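Local coordinates for protein 2-dehydro-3-deoxy-d-gluconate/2-dehydro-3-deoxy-phosphogluconate aldolase (Picrophilus torridus, PDB 4UXD) that is an aldolase of the dihydrodipicolinate synthetase family, built as a parallel beta/alpha barrel and assembled from four chains, at residues 78-83 / 110-115; 261-266 / 270-275; 85-90 / 114-119. All coordinates share one frame; numbering follows the deposited sequence.

Interaction 1 (78-83 / 110-115); sequences ERKDFL and MKFSMD
Phe112 reaches from helix 103-115 across to helix 76-88 and lays its ring beside Lys80 and Leu83. The aromatic contact is a CH-pi interaction: Lys80 CB stands 4.1 Å from the centroid of the Phe112 ring and 15° off the ring normal, so the methylene sits over one face, displaced toward the rim. The CE1-CZ side of the ring comes up to the backbone carbonyl, Phe112 CE1 lying 3.2 Å from Lys80 O. Phe112 takes this place because its CG is anti to the backbone N (chi1 171°), which carries the ring out along a CB directed at the other helix.

Apolar packing continues deeper. Leu83 CB meets the ring at its edge, near the ring plane, 4.2 Å from Phe112 CE1, and Leu83 CD1 comes within 4.4 Å of Ser113 CB. Leu83 and Ser113 both touch Ala96 of strand 95-97, which places this half of the interface against the sheet.

Lys80 NZ reaches past the ring to a salt bridge with Glu108, one turn earlier on helix 103-115, a second tie between the same two helices; Ser113 OG bonds back to Leu109 O.

The two short helical segments run nearly parallel, their axes 10.5 Å apart and crossing at -19°. Such side-by-side packing is characteristic of successive outer helices in a beta/alpha barrel, here joined through strand 95-97.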
loop_
_atom_site.group_PDB
_atom_site.type_symbol
_atom_site.label_atom_id
_atom_site.label_comp_id
_atom_site.label_asym_id
_atom_site.label_seq_id
_atom_site.Cartn_x
_atom_site.Cartn_y
_atom_site.Cartn_z
ATOM N N GLU A 78 7.857 -19.548 28.087
ATOM C CA GLU A 78 6.452 -19.956 27.920
ATOM C C GLU A 78 6.215 -20.803 26.680
ATOM O O GLU A 78 5.319 -21.653 26.655
ATOM C CB GLU A 78 5.543 -18.739 27.832
ATOM C CG GLU A 78 5.301 -18.030 29.136
ATOM C CD GLU A 78 4.629 -16.697 28.925
ATOM O OE1 GLU A 78 5.079 -15.944 28.030
ATOM O OE2 GLU A 78 3.642 -16.413 29.626
ATOM N N ARG A 79 7.011 -20.555 25.644
ATOM C CA ARG A 79 6.813 -21.226 24.372
ATOM C C ARG A 79 7.402 -22.627 24.437
ATOM O O ARG A 79 6.772 -23.586 24.001
ATOM C CB ARG A 79 7.426 -20.421 23.222
ATOM C CG ARG A 79 6.595 -19.177 22.846
ATOM C CD ARG A 79 7.290 -18.338 21.789
ATOM N NE ARG A 79 7.203 -18.966 20.476
ATOM C CZ ARG A 79 8.017 -18.693 19.461
ATOM N NH1 ARG A 79 8.992 -17.806 19.621
ATOM N NH2 ARG A 79 7.863 -19.311 18.288
ATOM N N LYS A 80 8.600 -22.748 24.991
ATOM C CA LYS A 80 9.183 -24.065 25.205
ATOM C C LYS A 80 8.224 -24.906 26.029
ATOM O O LYS A 80 7.961 -26.068 25.711
ATOM C CB LYS A 80 10.519 -23.970 25.910
ATOM C CG LYS A 80 11.672 -23.502 25.065
ATOM C CD LYS A 80 12.944 -23.548 25.898
ATOM C CE LYS A 80 14.013 -22.622 25.370
ATOM N NZ LYS A 80 15.111 -22.460 26.361
ATOM N N ASP A 81 7.682 -24.300 27.080
ATOM C CA ASP A 81 6.815 -25.026 27.994
ATOM C C ASP A 81 5.565 -25.512 27.266
ATOM O O ASP A 81 5.161 -26.660 27.434
ATOM C CB ASP A 81 6.451 -24.158 29.204
ATOM C CG ASP A 81 7.622 -23.990 30.180
ATOM O OD1 ASP A 81 8.578 -24.815 30.147
ATOM O OD2 ASP A 81 7.579 -23.030 30.978
ATOM N N PHE A 82 4.982 -24.664 26.420
ATOM C CA PHE A 82 3.745 -25.032 25.715
ATOM C C PHE A 82 3.966 -26.164 24.695
ATOM O O PHE A 82 3.154 -27.081 24.587
ATOM C CB PHE A 82 3.167 -23.806 25.031
ATOM C CG PHE A 82 1.799 -24.002 24.459
ATOM C CD1 PHE A 82 0.677 -23.968 25.274
ATOM C CD2 PHE A 82 1.626 -24.169 23.096
ATOM C CE1 PHE A 82 -0.589 -24.120 24.742
ATOM C CE2 PHE A 82 0.358 -24.317 22.557
ATOM C CZ PHE A 82 -0.750 -24.292 23.381
ATOM N N LEU A 83 5.062 -26.101 23.949
ATOM C CA LEU A 83 5.395 -27.172 23.015
ATOM C C LEU A 83 5.546 -28.497 23.776
ATOM O O LEU A 83 5.164 -29.558 23.285
ATOM C CB LEU A 83 6.681 -26.849 22.250
ATOM C CG LEU A 83 6.695 -25.597 21.371
ATOM C CD1 LEU A 83 7.982 -25.540 20.563
ATOM C CD2 LEU A 83 5.489 -25.529 20.442
ATOM N N MET A 110 14.014 -25.065 17.934
ATOM C CA MET A 110 14.041 -26.223 17.039
ATOM C C MET A 110 14.770 -27.391 17.694
ATOM O O MET A 110 14.288 -28.519 17.682
ATOM C CB MET A 110 14.688 -25.865 15.701
ATOM C CG MET A 110 13.723 -25.149 14.744
ATOM S SD MET A 110 14.221 -25.208 13.000
ATOM C CE MET A 110 15.767 -24.364 13.126
ATOM N N LYS A 111 15.924 -27.092 18.274
ATOM C CA LYS A 111 16.708 -28.056 19.028
ATOM C C LYS A 111 15.872 -28.696 20.119
ATOM O O LYS A 111 15.915 -29.903 20.329
ATOM C CB LYS A 111 17.937 -27.369 19.634
ATOM C CG LYS A 111 18.891 -28.296 20.356
ATOM C CD LYS A 111 20.297 -27.710 20.411
ATOM C CE LYS A 111 20.363 -26.478 21.296
ATOM N NZ LYS A 111 21.690 -25.813 21.223
ATOM N N PHE A 112 15.100 -27.864 20.800
ATOM C CA PHE A 112 14.253 -28.307 21.895
ATOM C C PHE A 112 13.110 -29.187 21.408
ATOM O O PHE A 112 12.756 -30.159 22.062
ATOM C CB PHE A 112 13.711 -27.085 22.634
ATOM C CG PHE A 112 12.650 -27.397 23.643
ATOM C CD1 PHE A 112 11.315 -27.406 23.283
ATOM C CD2 PHE A 112 12.982 -27.649 24.966
ATOM C CE1 PHE A 112 10.321 -27.671 24.223
ATOM C CE2 PHE A 112 11.995 -27.913 25.904
ATOM C CZ PHE A 112 10.660 -27.922 25.528
ATOM N N SER A 113 12.532 -28.852 20.258
ATOM C CA SER A 113 11.393 -29.610 19.751
ATOM C C SER A 113 11.850 -30.886 19.022
ATOM O O SER A 113 11.104 -31.870 18.956
ATOM C CB SER A 113 10.519 -28.730 18.846
ATOM O OG SER A 113 11.289 -27.845 18.054
ATOM N N MET A 114 13.075 -30.888 18.498
ATOM C CA MET A 114 13.664 -32.130 18.005
ATOM C C MET A 114 13.895 -33.100 19.175
ATOM O O MET A 114 13.520 -34.265 19.106
ATOM C CB MET A 114 14.978 -31.870 17.276
ATOM C CG MET A 114 15.450 -33.057 16.429
ATOM S SD MET A 114 16.949 -32.734 15.462
ATOM C CE MET A 114 18.207 -32.837 16.744
ATOM N N ASP A 115 14.479 -32.600 20.261
ATOM C CA ASP A 115 14.858 -33.441 21.395
ATOM C C ASP A 115 13.674 -33.995 22.189
ATOM O O ASP A 115 13.861 -34.933 22.968
ATOM C CB ASP A 115 15.775 -32.666 22.350
ATOM C CG ASP A 115 17.132 -32.327 21.726
ATOM O OD1 ASP A 115 17.465 -32.878 20.649
ATOM O OD2 ASP A 115 17.865 -31.508 22.321
#

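Interaction 2 (261-266 / 270-275)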
loop_
_atom_site.group_PDB
_atom_site.type_symbol
_atom_site.label_atom_id
_atom_site.label_comp_id
_atom_site.label_asym_id
_atom_site.label_seq_id
_atom_site.Cartn_x
_atom_site.Cartn_y
_atom_site.Cartn_z
ATOM N N LYS A 261 -16.353 -15.314 7.673
ATOM C CA LYS A 261 -16.791 -13.931 7.552
ATOM C C LYS A 261 -17.088 -13.355 8.923
ATOM O O LYS A 261 -16.693 -12.226 9.223
ATOM C CB LYS A 261 -18.029 -13.814 6.675
ATOM C CG LYS A 261 -18.500 -12.367 6.480
ATOM C CD LYS A 261 -19.777 -12.303 5.645
ATOM C CE LYS A 261 -20.324 -10.886 5.552
ATOM N NZ LYS A 261 -21.758 -10.860 5.150
ATOM N N LYS A 262 -17.812 -14.131 9.733
ATOM C CA LYS A 262 -18.087 -13.767 11.119
ATOM C C LYS A 262 -16.772 -13.456 11.835
ATOM O O LYS A 262 -16.611 -12.376 12.391
ATOM C CB LYS A 262 -18.834 -14.893 11.850
ATOM C CG LYS A 262 -20.296 -15.059 11.474
ATOM C CD LYS A 262 -21.198 -14.097 12.253
ATOM C CE LYS A 262 -22.683 -14.343 11.984
ATOM N NZ LYS A 262 -23.567 -13.469 12.815
ATOM N N LEU A 263 -15.828 -14.399 11.792
ATOM C CA LEU A 263 -14.541 -14.253 12.491
ATOM C C LEU A 263 -13.698 -13.050 12.020
ATOM O O LEU A 263 -12.880 -12.516 12.782
ATOM C CB LEU A 263 -13.722 -15.541 12.337
ATOM C CG LEU A 263 -14.299 -16.772 13.052
ATOM C CD1 LEU A 263 -13.573 -18.034 12.638
ATOM C CD2 LEU A 263 -14.257 -16.609 14.582
ATOM N N GLY A 264 -13.912 -12.621 10.776
ATOM C CA GLY A 264 -13.109 -11.579 10.155
ATOM C C GLY A 264 -13.645 -10.176 10.366
ATOM O O GLY A 264 -12.966 -9.188 10.069
ATOM N N LYS A 265 -14.864 -10.086 10.887
ATOM C CA LYS A 265 -15.424 -8.799 11.286
ATOM C C LYS A 265 -14.693 -8.239 12.501
ATOM O O LYS A 265 -14.951 -7.113 12.910
ATOM C CB LYS A 265 -16.919 -8.927 11.602
ATOM C CG LYS A 265 -17.808 -9.279 10.406
ATOM C CD LYS A 265 -17.825 -8.177 9.345
ATOM C CE LYS A 265 -18.643 -8.581 8.127
ATOM N NZ LYS A 265 -18.453 -7.634 6.996
ATOM N N TYR A 266 -13.788 -9.028 13.077
ATOM C CA TYR A 266 -13.100 -8.646 14.301
ATOM C C TYR A 266 -11.578 -8.704 14.158
ATOM O O TYR A 266 -11.048 -9.418 13.313
ATOM C CB TYR A 266 -13.590 -9.540 15.445
ATOM C CG TYR A 266 -15.081 -9.383 15.671
ATOM C CD1 TYR A 266 -15.643 -8.114 15.815
ATOM C CD2 TYR A 266 -15.930 -10.484 15.714
ATOM C CE1 TYR A 266 -17.003 -7.942 16.008
ATOM C CE2 TYR A 266 -17.300 -10.322 15.904
ATOM C CZ TYR A 266 -17.830 -9.042 16.047
ATOM O OH TYR A 266 -19.186 -8.851 16.236
ATOM N N ASN A 270 -8.671 -12.485 17.988
ATOM C CA ASN A 270 -9.401 -12.483 19.242
ATOM C C ASN A 270 -10.712 -13.274 19.184
ATOM O O ASN A 270 -11.016 -14.027 20.109
ATOM C CB ASN A 270 -9.639 -11.044 19.660
ATOM C CG ASN A 270 -8.336 -10.310 19.935
ATOM O OD1 ASN A 270 -7.495 -10.804 20.688
ATOM N ND2 ASN A 270 -8.146 -9.145 19.301
ATOM N N ALA A 271 -11.447 -13.145 18.081
ATOM C CA ALA A 271 -12.716 -13.844 17.903
ATOM C C ALA A 271 -12.564 -15.364 18.008
ATOM O O ALA A 271 -13.481 -16.042 18.473
ATOM C CB ALA A 271 -13.337 -13.481 16.569
ATOM N N TYR A 272 -11.416 -15.885 17.578
ATOM C CA TYR A 272 -11.137 -17.321 17.652
ATOM C C TYR A 272 -11.106 -17.765 19.100
ATOM O O TYR A 272 -11.555 -18.860 19.442
ATOM C CB TYR A 272 -9.802 -17.673 16.979
ATOM C CG TYR A 272 -9.830 -17.578 15.466
ATOM C CD1 TYR A 272 -9.851 -16.342 14.820
ATOM C CD2 TYR A 272 -9.836 -18.725 14.680
ATOM C CE1 TYR A 272 -9.873 -16.257 13.434
ATOM C CE2 TYR A 272 -9.868 -18.647 13.297
ATOM C CZ TYR A 272 -9.881 -17.413 12.684
ATOM O OH TYR A 272 -9.910 -17.339 11.317
ATOM N N TYR A 273 -10.568 -16.894 19.946
ATOM C CA TYR A 273 -10.433 -17.191 21.349
ATOM C C TYR A 273 -11.813 -17.174 22.010
ATOM O O TYR A 273 -12.182 -18.136 22.676
ATOM C CB TYR A 273 -9.440 -16.212 22.005
ATOM C CG TYR A 273 -7.999 -16.597 21.699
ATOM C CD1 TYR A 273 -7.437 -16.356 20.453
ATOM C CD2 TYR A 273 -7.220 -17.237 22.644
ATOM C CE1 TYR A 273 -6.134 -16.733 20.161
ATOM C CE2 TYR A 273 -5.919 -17.622 22.363
ATOM C CZ TYR A 273 -5.379 -17.369 21.123
ATOM O OH TYR A 273 -4.080 -17.747 20.850
ATOM N N GLU A 274 -12.589 -16.118 21.800
ATOM C CA GLU A 274 -13.927 -16.081 22.369
ATOM C C GLU A 274 -14.727 -17.306 21.923
ATOM O O GLU A 274 -15.394 -17.961 22.729
ATOM C CB GLU A 274 -14.656 -14.801 21.961
ATOM C CG GLU A 274 -16.002 -14.622 22.638
ATOM C CD GLU A 274 -16.578 -13.224 22.444
ATOM O OE1 GLU A 274 -15.828 -12.337 21.980
ATOM O OE2 GLU A 274 -17.778 -13.014 22.743
ATOM N N TYR A 275 -14.630 -17.628 20.640
ATOM C CA TYR A 275 -15.452 -18.671 20.064
ATOM C C TYR A 275 -15.123 -19.984 20.737
ATOM O O TYR A 275 -16.006 -20.799 20.998
ATOM C CB TYR A 275 -15.236 -18.759 18.554
ATOM C CG TYR A 275 -16.390 -19.371 17.799
ATOM C CD1 TYR A 275 -16.702 -20.716 17.939
ATOM C CD2 TYR A 275 -17.161 -18.608 16.934
ATOM C CE1 TYR A 275 -17.756 -21.283 17.245
ATOM C CE2 TYR A 275 -18.217 -19.166 16.236
ATOM C CZ TYR A 275 -18.511 -20.505 16.393
ATOM O OH TYR A 275 -19.564 -21.069 15.699
HETATM O O HOH W 1 -10.624 -12.223 15.238
#
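Leu263 is the first residue of 261-266 to engage the other segment, and it does so with both branches. With CG anti to the carbonyl carbon (chi1 -67°), its isobutyl group is directed toward helix 270-279, CD1 going to Tyr272 and CD2 to Ala271. Leu263 CD1 rests above one face of the Tyr272 ring, offset toward the rim, 4.0 Å from the ring centroid and 23° off the normal, which meets the geometry of a CH-pi contact; the two side chains cross at about a right angle. Leu263 CD2 instead packs on the methyl of Ala271, 3.8 Å from Ala271 CB, and approaches Tyr275 obliquely, 4.2 Å from its CD2.

The carbonyl of Leu263 is joined to the second segment by a water. This water accepts from Ala271 N at 3.1 Å and donates only weakly to Leu263 O, so the bridge is firmer on the Ala271 side.

Farther on, Tyr266 closes the contact from the loop. Its ring offers an edge to Ala271, with Tyr266 CD2 4.1 Å from Ala271 CB, while Lys265 CB lies over the centre of one ring face.

The contact joins consecutive helices 245-264 and 270-279 across the short connection between them. Tyr272 and Tyr275 also pack back on Met260 and Leu259 of helix 245-264, Tyr275 stacks with Phe230, and Tyr266 touches Val293 in the loop beyond helix 270-279.

Interaction 3 (85-90 / 114-119)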
loop_
_atom_site.group_PDB
_atom_site.type_symbol
_atom_site.label_atom_id
_atom_site.label_comp_id
_atom_site.label_asym_id
_atom_site.label_seq_id
_atom_site.Cartn_x
_atom_site.Cartn_y
_atom_site.Cartn_z
ATOM N N PHE A 85 3.988 -29.322 26.648
ATOM C CA PHE A 85 2.688 -29.779 27.099
ATOM C C PHE A 85 1.983 -30.481 25.960
ATOM O O PHE A 85 1.549 -31.625 26.093
ATOM C CB PHE A 85 1.844 -28.618 27.620
ATOM C CG PHE A 85 0.481 -29.031 28.119
ATOM C CD1 PHE A 85 0.320 -29.558 29.397
ATOM C CD2 PHE A 85 -0.644 -28.875 27.321
ATOM C CE1 PHE A 85 -0.945 -29.934 29.865
ATOM C CE2 PHE A 85 -1.912 -29.243 27.790
ATOM C CZ PHE A 85 -2.050 -29.780 29.062
ATOM N N VAL A 86 1.914 -29.805 24.823
ATOM C CA VAL A 86 1.215 -30.333 23.667
ATOM C C VAL A 86 1.828 -31.655 23.217
ATOM O O VAL A 86 1.103 -32.587 22.874
ATOM C CB VAL A 86 1.233 -29.309 22.524
ATOM C CG1 VAL A 86 0.679 -29.900 21.240
ATOM C CG2 VAL A 86 0.449 -28.072 22.950
ATOM N N ARG A 87 3.157 -31.732 23.222
ATOM C CA ARG A 87 3.844 -32.960 22.834
ATOM C C ARG A 87 3.564 -34.068 23.832
ATOM O O ARG A 87 3.570 -35.236 23.467
ATOM C CB ARG A 87 5.363 -32.739 22.707
ATOM C CG ARG A 87 6.219 -34.026 22.618
ATOM C CD ARG A 87 6.098 -34.807 21.292
ATOM N NE ARG A 87 4.737 -35.238 20.967
ATOM C CZ ARG A 87 4.341 -35.627 19.758
ATOM N NH1 ARG A 87 5.195 -35.664 18.740
ATOM N NH2 ARG A 87 3.081 -35.971 19.556
ATOM N N GLU A 88 3.310 -33.698 25.085
ATOM C CA GLU A 88 3.144 -34.684 26.140
ATOM C C GLU A 88 1.697 -35.099 26.375
ATOM O O GLU A 88 1.431 -36.004 27.174
ATOM C CB GLU A 88 3.723 -34.153 27.446
ATOM C CG GLU A 88 5.212 -34.336 27.574
ATOM C CD GLU A 88 5.740 -33.768 28.871
ATOM O OE1 GLU A 88 4.926 -33.241 29.667
ATOM O OE2 GLU A 88 6.966 -33.849 29.090
ATOM N N ASN A 89 0.762 -34.457 25.688
ATOM C CA ASN A 89 -0.644 -34.753 25.920
ATOM C C ASN A 89 -1.390 -35.087 24.650
ATOM O O ASN A 89 -2.617 -35.058 24.600
ATOM C CB ASN A 89 -1.286 -33.589 26.649
ATOM C CG ASN A 89 -0.823 -33.509 28.092
ATOM O OD1 ASN A 89 -1.289 -34.262 28.941
ATOM N ND2 ASN A 89 0.123 -32.621 28.365
ATOM N N SER A 90 -0.625 -35.458 23.635
ATOM C CA SER A 90 -1.182 -35.914 22.376
ATOM C C SER A 90 -0.136 -36.700 21.606
ATOM O O SER A 90 1.044 -36.369 21.649
ATOM C CB SER A 90 -1.665 -34.733 21.530
ATOM O OG SER A 90 -1.994 -35.158 20.216
ATOM N N MET A 114 13.075 -30.888 18.498
ATOM C CA MET A 114 13.664 -32.130 18.005
ATOM C C MET A 114 13.895 -33.100 19.175
ATOM O O MET A 114 13.520 -34.265 19.106
ATOM C CB MET A 114 14.978 -31.870 17.276
ATOM C CG MET A 114 15.450 -33.057 16.429
ATOM S SD MET A 114 16.949 -32.734 15.462
ATOM C CE MET A 114 18.207 -32.837 16.744
ATOM N N ASP A 115 14.479 -32.600 20.261
ATOM C CA ASP A 115 14.858 -33.441 21.395
ATOM C C ASP A 115 13.674 -33.995 22.189
ATOM O O ASP A 115 13.861 -34.933 22.968
ATOM C CB ASP A 115 15.775 -32.666 22.350
ATOM C CG ASP A 115 17.132 -32.327 21.726
ATOM O OD1 ASP A 115 17.465 -32.878 20.649
ATOM O OD2 ASP A 115 17.865 -31.508 22.321
ATOM N N ILE A 116 12.475 -33.429 22.016
ATOM C CA ILE A 116 11.279 -33.970 22.673
ATOM C C ILE A 116 10.379 -34.676 21.656
ATOM O O ILE A 116 9.218 -34.959 21.935
ATOM C CB ILE A 116 10.453 -32.879 23.436
ATOM C CG1 ILE A 116 9.844 -31.827 22.492
ATOM C CG2 ILE A 116 11.320 -32.189 24.486
ATOM C CD1 ILE A 116 8.734 -30.989 23.147
ATOM N N GLY A 117 10.920 -34.943 20.471
ATOM C CA GLY A 117 10.207 -35.691 19.452
ATOM C C GLY A 117 9.046 -34.983 18.762
ATOM O O GLY A 117 8.002 -35.596 18.510
ATOM N N ILE A 118 9.207 -33.705 18.442
ATOM C CA ILE A 118 8.226 -33.037 17.597
ATOM C C ILE A 118 8.675 -33.283 16.174
ATOM O O ILE A 118 9.827 -33.083 15.837
ATOM C CB ILE A 118 8.090 -31.521 17.926
ATOM C CG1 ILE A 118 7.177 -31.327 19.146
ATOM C CG2 ILE A 118 7.511 -30.742 16.764
ATOM C CD1 ILE A 118 7.376 -30.020 19.877
ATOM N N GLU A 119 7.754 -33.749 15.350
ATOM C CA GLU A 119 8.061 -34.175 13.995
ATOM C C GLU A 119 8.589 -33.072 13.083
ATOM O O GLU A 119 9.500 -33.307 12.282
ATOM C CB GLU A 119 6.808 -34.782 13.350
ATOM C CG GLU A 119 6.471 -36.186 13.808
ATOM C CD GLU A 119 5.568 -36.227 15.017
ATOM O OE1 GLU A 119 5.484 -35.231 15.767
ATOM O OE2 GLU A 119 4.930 -37.278 15.219
#
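A single guanidinium nitrogen, Arg87 NH1, serves two acceptors. It donates to Gly117 O at 2.8 Å with an N-H...O angle of 151°, the oxygen lying in the guanidinium plane, and to Glu119 OE1 at 3.0 Å in a salt bridge whose hydrogen bond is weak, bent to 130°. Glu119 meets the group through OE1, OE2 staying 3.9 Å from Arg87 NH1; the two planes are 51° apart. Arg87 NH2 donates to Ser90 O, at 2.9 Å, and to Lys92 O; bonds on both terminal nitrogens should restrain rotation.

Bends at chi2 and chi3 carry the chain past the Ile116 carbonyl, Arg87 CD 3.2 Å from Ile116 O, and bring the guanidinium to Gly117. Arg87 CB touches Ile116 CD1 at 3.8 Å, the two side chains running alongside each other, pointing opposite ways.

Gly117 is the C-prime residue of a Schellman motif ending helix 103-115 (Gly117 N to Met114 O 3.0 Å, Ile118 N to Ser113 O probable). The carbonyl that Arg87 grips therefore belongs to the turn just past the helix.

Glu119 OE1 accepts from Ile94 N, and the contact joins the C-terminal ends of both helices near the starts of strands 95-97 and 120-123.

Overall arrangement
Interactions 1 and 3 form one continuous interface between helices 76-88 and 103-115. Their centres are 8 Å apart, they share Met114 and Asp115, and they touch where Ser113 O approaches Ile118 N at 2.7 Å, a probable hydrogen bond, and where Leu83 packs on Ile116 and Ile118. Aromatic and apolar packing along the helices thus passes into a polar clasp at their C-terminal ends. Interaction 2 comes later in the chain, between helices 245-264 and 270-279, with its centre 28 Å from interaction 1 and 29 Å from interaction 3, and touches neither. Interactions 1 and 3 thus lie between successive barrel helices, whereas interaction 2 joins the last two helices of the chain.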